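Local coordinates for protein N(G),N(G)-dimethylarginine dimethylaminohydrolase (Pseudomonas aeruginosa, PDB 1H70) that hydrolyses methylated arginines that inhibit nitric oxide synthase, turning asymmetric dimethylarginine and monomethylarginine into citrulline and dimethylamine or methylamine, at residues I7-A12 / T90-E95; L168-H173 / Q189-I194. The protein carries 1 engineered substitution. All blocks are in the same frame, centred on the assembly; numbering follows the deposited sequence.

Contact 1: I7-A12 / T90-E95; sequences IARTPA and TEIIEE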
# COMPACT_ATOMS: atom_id res chain seq x y z
N ILE A 7 7.16 3.75 7.84
CA ILE A 7 7.33 5.16 7.45
C ILE A 7 5.94 5.66 7.07
O ILE A 7 5.17 4.94 6.40
CB ILE A 7 8.28 5.35 6.26
CG1 ILE A 7 9.69 4.87 6.61
CG2 ILE A 7 8.30 6.81 5.80
CD1 ILE A 7 10.55 4.62 5.39
N ALA A 8 5.61 6.88 7.45
CA ALA A 8 4.30 7.49 7.13
C ALA A 8 4.52 8.98 6.93
O ALA A 8 5.61 9.49 7.26
CB ALA A 8 3.29 7.27 8.25
N ARG A 9 3.52 9.70 6.45
CA ARG A 9 3.70 11.16 6.29
C ARG A 9 2.39 11.86 6.61
O ARG A 9 1.34 11.48 6.12
CB ARG A 9 4.12 11.49 4.87
CG ARG A 9 4.42 13.01 4.61
CD ARG A 9 4.58 13.35 3.14
NE ARG A 9 5.80 12.81 2.55
CZ ARG A 9 7.02 13.29 2.74
NH1 ARG A 9 7.23 14.34 3.54
NH2 ARG A 9 8.06 12.70 2.13
N THR A 10 2.46 12.89 7.44
CA THR A 10 1.29 13.67 7.81
C THR A 10 0.60 14.19 6.58
O THR A 10 1.27 14.64 5.67
CB THR A 10 1.82 14.87 8.65
OG1 THR A 10 2.56 14.33 9.76
CG2 THR A 10 0.67 15.72 9.23
N PRO A 11 -0.73 14.16 6.53
CA PRO A 11 -1.46 14.68 5.36
C PRO A 11 -1.35 16.21 5.27
O PRO A 11 -1.24 16.89 6.31
CB PRO A 11 -2.91 14.23 5.63
CG PRO A 11 -2.99 14.13 7.11
CD PRO A 11 -1.63 13.64 7.58
N ALA A 12 -1.32 16.74 4.05
CA ALA A 12 -1.22 18.18 3.82
C ALA A 12 -2.60 18.78 3.75
O ALA A 12 -3.60 18.06 3.56
CB ALA A 12 -0.50 18.44 2.52
N THR A 90 8.89 11.10 -5.08
CA THR A 90 10.07 10.27 -4.84
C THR A 90 11.20 11.09 -4.24
O THR A 90 11.98 10.61 -3.43
CB THR A 90 10.57 9.60 -6.13
OG1 THR A 90 10.78 10.58 -7.15
CG2 THR A 90 9.51 8.62 -6.65
N GLU A 91 11.29 12.36 -4.65
CA GLU A 91 12.36 13.24 -4.19
C GLU A 91 12.30 13.59 -2.71
O GLU A 91 13.34 13.71 -2.07
CB GLU A 91 12.37 14.54 -5.01
CG GLU A 91 12.53 14.32 -6.51
CD GLU A 91 13.92 13.88 -6.90
OE1 GLU A 91 14.04 12.95 -7.73
OE2 GLU A 91 14.91 14.45 -6.40
N ILE A 92 11.09 13.76 -2.19
CA ILE A 92 10.92 14.13 -0.79
C ILE A 92 10.99 12.95 0.16
O ILE A 92 11.02 13.12 1.38
CB ILE A 92 9.62 14.96 -0.59
CG1 ILE A 92 8.40 14.21 -1.10
CG2 ILE A 92 9.74 16.29 -1.31
CD1 ILE A 92 7.11 14.88 -0.66
N ILE A 93 11.04 11.74 -0.38
CA ILE A 93 11.17 10.56 0.49
C ILE A 93 12.53 9.90 0.39
O ILE A 93 12.85 9.05 1.21
CB ILE A 93 10.07 9.54 0.22
CG1 ILE A 93 9.86 8.65 1.46
CG2 ILE A 93 10.40 8.71 -1.01
CD1 ILE A 93 8.54 7.96 1.50
N GLU A 94 13.31 10.29 -0.61
CA GLU A 94 14.62 9.69 -0.85
C GLU A 94 15.58 9.73 0.34
O GLU A 94 16.27 8.75 0.60
CB GLU A 94 15.30 10.26 -2.10
CG GLU A 94 16.47 9.36 -2.49
CD GLU A 94 16.76 9.25 -3.97
OE1 GLU A 94 15.83 9.34 -4.81
OE2 GLU A 94 17.96 9.04 -4.30
N GLU A 95 15.63 10.84 1.07
CA GLU A 95 16.57 10.95 2.19
C GLU A 95 16.26 9.93 3.30
O GLU A 95 17.16 9.28 3.86
CB GLU A 95 16.56 12.39 2.72
O HOH W 1 9.76 15.12 3.69
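The backbone O of I92 is gripped twice from the side of R9, directly by the guanidinium and through a water. NH2 of R9 gives it a weak, bent hydrogen bond of 3.1 Å, with 144° at the hydrogen. NH1 donates to water 1 at 2.7 Å, and the water passes a second weak bond on to the same O of I92. NH1 also donates to the backbone O of P54, in the loop after strand 49-53; with the two oxygens in plane at the guanidinium edge, this bond probably fixes the group's rotation.

The R9 chain leaves the strand with CG anti to the backbone N (chi1 -177°) and bends at chi3, which lays the guanidinium against the helix. The R9 and I92 side chains cross at about a right angle. CD1 of I92 sits over one guanidinium face, offset toward the rim and 3.8 Å from CZ of R9. Beside this polar link, CG2 of I7 and CD1 of I93 just meet at 4.5 Å.

A strand-borne arginine thus ties its sheet to a helix through a backbone carbonyl, in the β/α-propeller fold of the DDAH family, about 8 Å from the side chain of R86, a probable substrate-binding residue. R9 reaches from strand 5-9, central between 49-53 and 253-254, to helix 89-100, packing on L53 and V65, while A8 faces I40 of helix 29-43.

Contact 2: L168-H173 / Q189-I194; sequences LAYLEH and QDFNII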
# COMPACT_ATOMS: atom_id res chain seq x y z
N LEU A 168 -6.74 -6.40 -2.99
CA LEU A 168 -6.01 -7.58 -2.51
C LEU A 168 -5.13 -7.21 -1.32
O LEU A 168 -4.64 -6.08 -1.23
CB LEU A 168 -5.06 -8.09 -3.58
CG LEU A 168 -5.51 -9.00 -4.71
CD1 LEU A 168 -4.45 -8.98 -5.81
CD2 LEU A 168 -5.74 -10.40 -4.15
N ALA A 169 -4.93 -8.18 -0.45
CA ALA A 169 -4.08 -7.99 0.72
C ALA A 169 -3.60 -9.33 1.24
O ALA A 169 -4.41 -10.20 1.55
CB ALA A 169 -4.83 -7.27 1.86
N TYR A 170 -2.29 -9.47 1.38
CA TYR A 170 -1.71 -10.70 1.93
C TYR A 170 -1.48 -10.55 3.40
O TYR A 170 -0.82 -9.63 3.83
CB TYR A 170 -0.41 -11.07 1.20
CG TYR A 170 0.17 -12.40 1.66
CD1 TYR A 170 -0.57 -13.56 1.57
CD2 TYR A 170 1.45 -12.47 2.22
CE1 TYR A 170 -0.05 -14.78 1.98
CE2 TYR A 170 1.98 -13.68 2.64
CZ TYR A 170 1.22 -14.83 2.52
OH TYR A 170 1.73 -16.05 2.94
N LEU A 171 -2.07 -11.46 4.22
CA LEU A 171 -1.96 -11.37 5.66
C LEU A 171 -1.03 -12.44 6.29
O LEU A 171 -1.18 -12.78 7.47
CB LEU A 171 -3.35 -11.50 6.27
CG LEU A 171 -4.46 -10.60 5.68
CD1 LEU A 171 -5.76 -10.86 6.43
CD2 LEU A 171 -4.07 -9.12 5.77
N GLU A 172 -0.05 -12.90 5.53
CA GLU A 172 0.90 -13.91 5.97
C GLU A 172 0.16 -15.24 6.19
O GLU A 172 -1.06 -15.29 6.18
CB GLU A 172 1.65 -13.47 7.23
CG GLU A 172 2.56 -12.25 7.04
CD GLU A 172 3.46 -12.34 5.81
OE1 GLU A 172 4.19 -13.35 5.65
OE2 GLU A 172 3.47 -11.37 5.02
N HIS A 173 0.91 -16.32 6.36
CA HIS A 173 0.32 -17.65 6.60
C HIS A 173 -0.62 -18.16 5.49
O HIS A 173 -1.50 -18.95 5.76
CB HIS A 173 -0.40 -17.69 7.96
CG HIS A 173 0.40 -17.07 9.07
ND1 HIS A 173 1.60 -17.59 9.51
CD2 HIS A 173 0.18 -15.95 9.80
CE1 HIS A 173 2.08 -16.83 10.48
NE2 HIS A 173 1.23 -15.82 10.67
N GLN A 189 -4.93 -19.26 -6.73
CA GLN A 189 -5.73 -20.39 -6.24
C GLN A 189 -5.09 -21.30 -5.18
O GLN A 189 -5.81 -22.05 -4.53
CB GLN A 189 -6.33 -21.20 -7.39
CG GLN A 189 -7.30 -20.42 -8.28
CD GLN A 189 -8.36 -19.62 -7.54
OE1 GLN A 189 -9.24 -20.18 -6.86
NE2 GLN A 189 -8.29 -18.27 -7.68
N ASP A 190 -3.77 -21.26 -4.97
CA ASP A 190 -3.25 -22.12 -3.92
C ASP A 190 -3.24 -21.37 -2.58
O ASP A 190 -2.87 -21.91 -1.56
CB ASP A 190 -1.93 -22.80 -4.27
CG ASP A 190 -2.10 -23.96 -5.27
OD1 ASP A 190 -3.23 -24.45 -5.48
OD2 ASP A 190 -1.11 -24.41 -5.88
N PHE A 191 -3.71 -20.12 -2.60
CA PHE A 191 -3.81 -19.35 -1.37
C PHE A 191 -5.15 -19.70 -0.70
O PHE A 191 -6.03 -20.23 -1.35
CB PHE A 191 -3.86 -17.84 -1.64
CG PHE A 191 -2.55 -17.22 -2.09
CD1 PHE A 191 -2.22 -17.16 -3.43
CD2 PHE A 191 -1.68 -16.67 -1.17
CE1 PHE A 191 -1.04 -16.59 -3.86
CE2 PHE A 191 -0.49 -16.09 -1.59
CZ PHE A 191 -0.17 -16.04 -2.93
N ASN A 192 -5.31 -19.36 0.56
CA ASN A 192 -6.61 -19.50 1.20
C ASN A 192 -7.29 -18.18 0.88
O ASN A 192 -6.99 -17.19 1.55
CB ASN A 192 -6.48 -19.66 2.70
CG ASN A 192 -7.82 -19.56 3.43
OD1 ASN A 192 -8.87 -19.94 2.91
ND2 ASN A 192 -7.76 -19.01 4.65
N ILE A 193 -8.13 -18.15 -0.14
CA ILE A 193 -8.76 -16.88 -0.53
C ILE A 193 -9.93 -16.54 0.34
O ILE A 193 -10.83 -17.35 0.57
CB ILE A 193 -9.17 -16.86 -2.00
CG1 ILE A 193 -7.98 -17.20 -2.90
CG2 ILE A 193 -9.73 -15.49 -2.35
CD1 ILE A 193 -8.38 -17.55 -4.34
N ILE A 194 -9.87 -15.31 0.86
CA ILE A 194 -10.93 -14.75 1.68
C ILE A 194 -11.63 -13.72 0.81
O ILE A 194 -11.16 -12.60 0.60
CB ILE A 194 -10.35 -14.16 2.98
CG1 ILE A 194 -9.56 -15.24 3.73
CG2 ILE A 194 -11.45 -13.58 3.84
CD1 ILE A 194 -8.47 -14.67 4.61
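Y170, at the end of strand 168-170, meets F191 in the loop that leads into strand 192-195, and this aromatic pair carries the contact. Earlier in the strand, A169 is hydrogen-bonded through its backbone to L177 of the intervening strand and the L168 side chain packs on L176 and A178, which places the strand in the sheet. At Y170, CG is anti to the backbone N (chi1 -176°), which swings the ring out beside the strand with CD1 and CE1 turned to F191. CE1 of Y170 comes within 3.8 Å of CE2 of F191 and 4.0 Å of CD2 of F191, arriving at the phenylalanine edge and near its plane. The planes are inclined at 76° and the centroids stand 5.9 Å apart, an oblique pairing.

From L171 the chain turns back as a β-hairpin, whose second strand is 175-178. The backbone N of E172 comes to lie 3.5 Å above the plane of the Y170 ring, over its centre, covering one face. Just past H173, N174 in the hairpin loop binds both sides: its backbone N is hydrogen-bonded to OH of Y170, and its side-chain ND2 to the backbone O of D190, next to F191.

Between the segments themselves the contact is carbon against carbon. OH of Y170 takes no part in the meeting with F191, which is made by ring carbons. Dispersion between CE1 of Y170 and the edge of the F191 ring packs the end of strand 168-170 against the loop entering strand 192-195, on V122 of strand 119-122.

The two contacts lie on opposite sides of the chain's centre, their own centres about 29 Å apart, and share no element. Contact 1 is mostly buried and joins the central strand of one small mixed sheet to a helix distant in sequence; contact 2 is a surface contact between one edge strand of another mixed sheet and the loop leading into the other, close together in the chain. The buried contact is chiefly polar, an arginine, a backbone carbonyl and a bridging water, with little apolar contact, whereas the surface one is an aromatic pair. In both, a polar group of the main side chain has a partner beyond the paired segments.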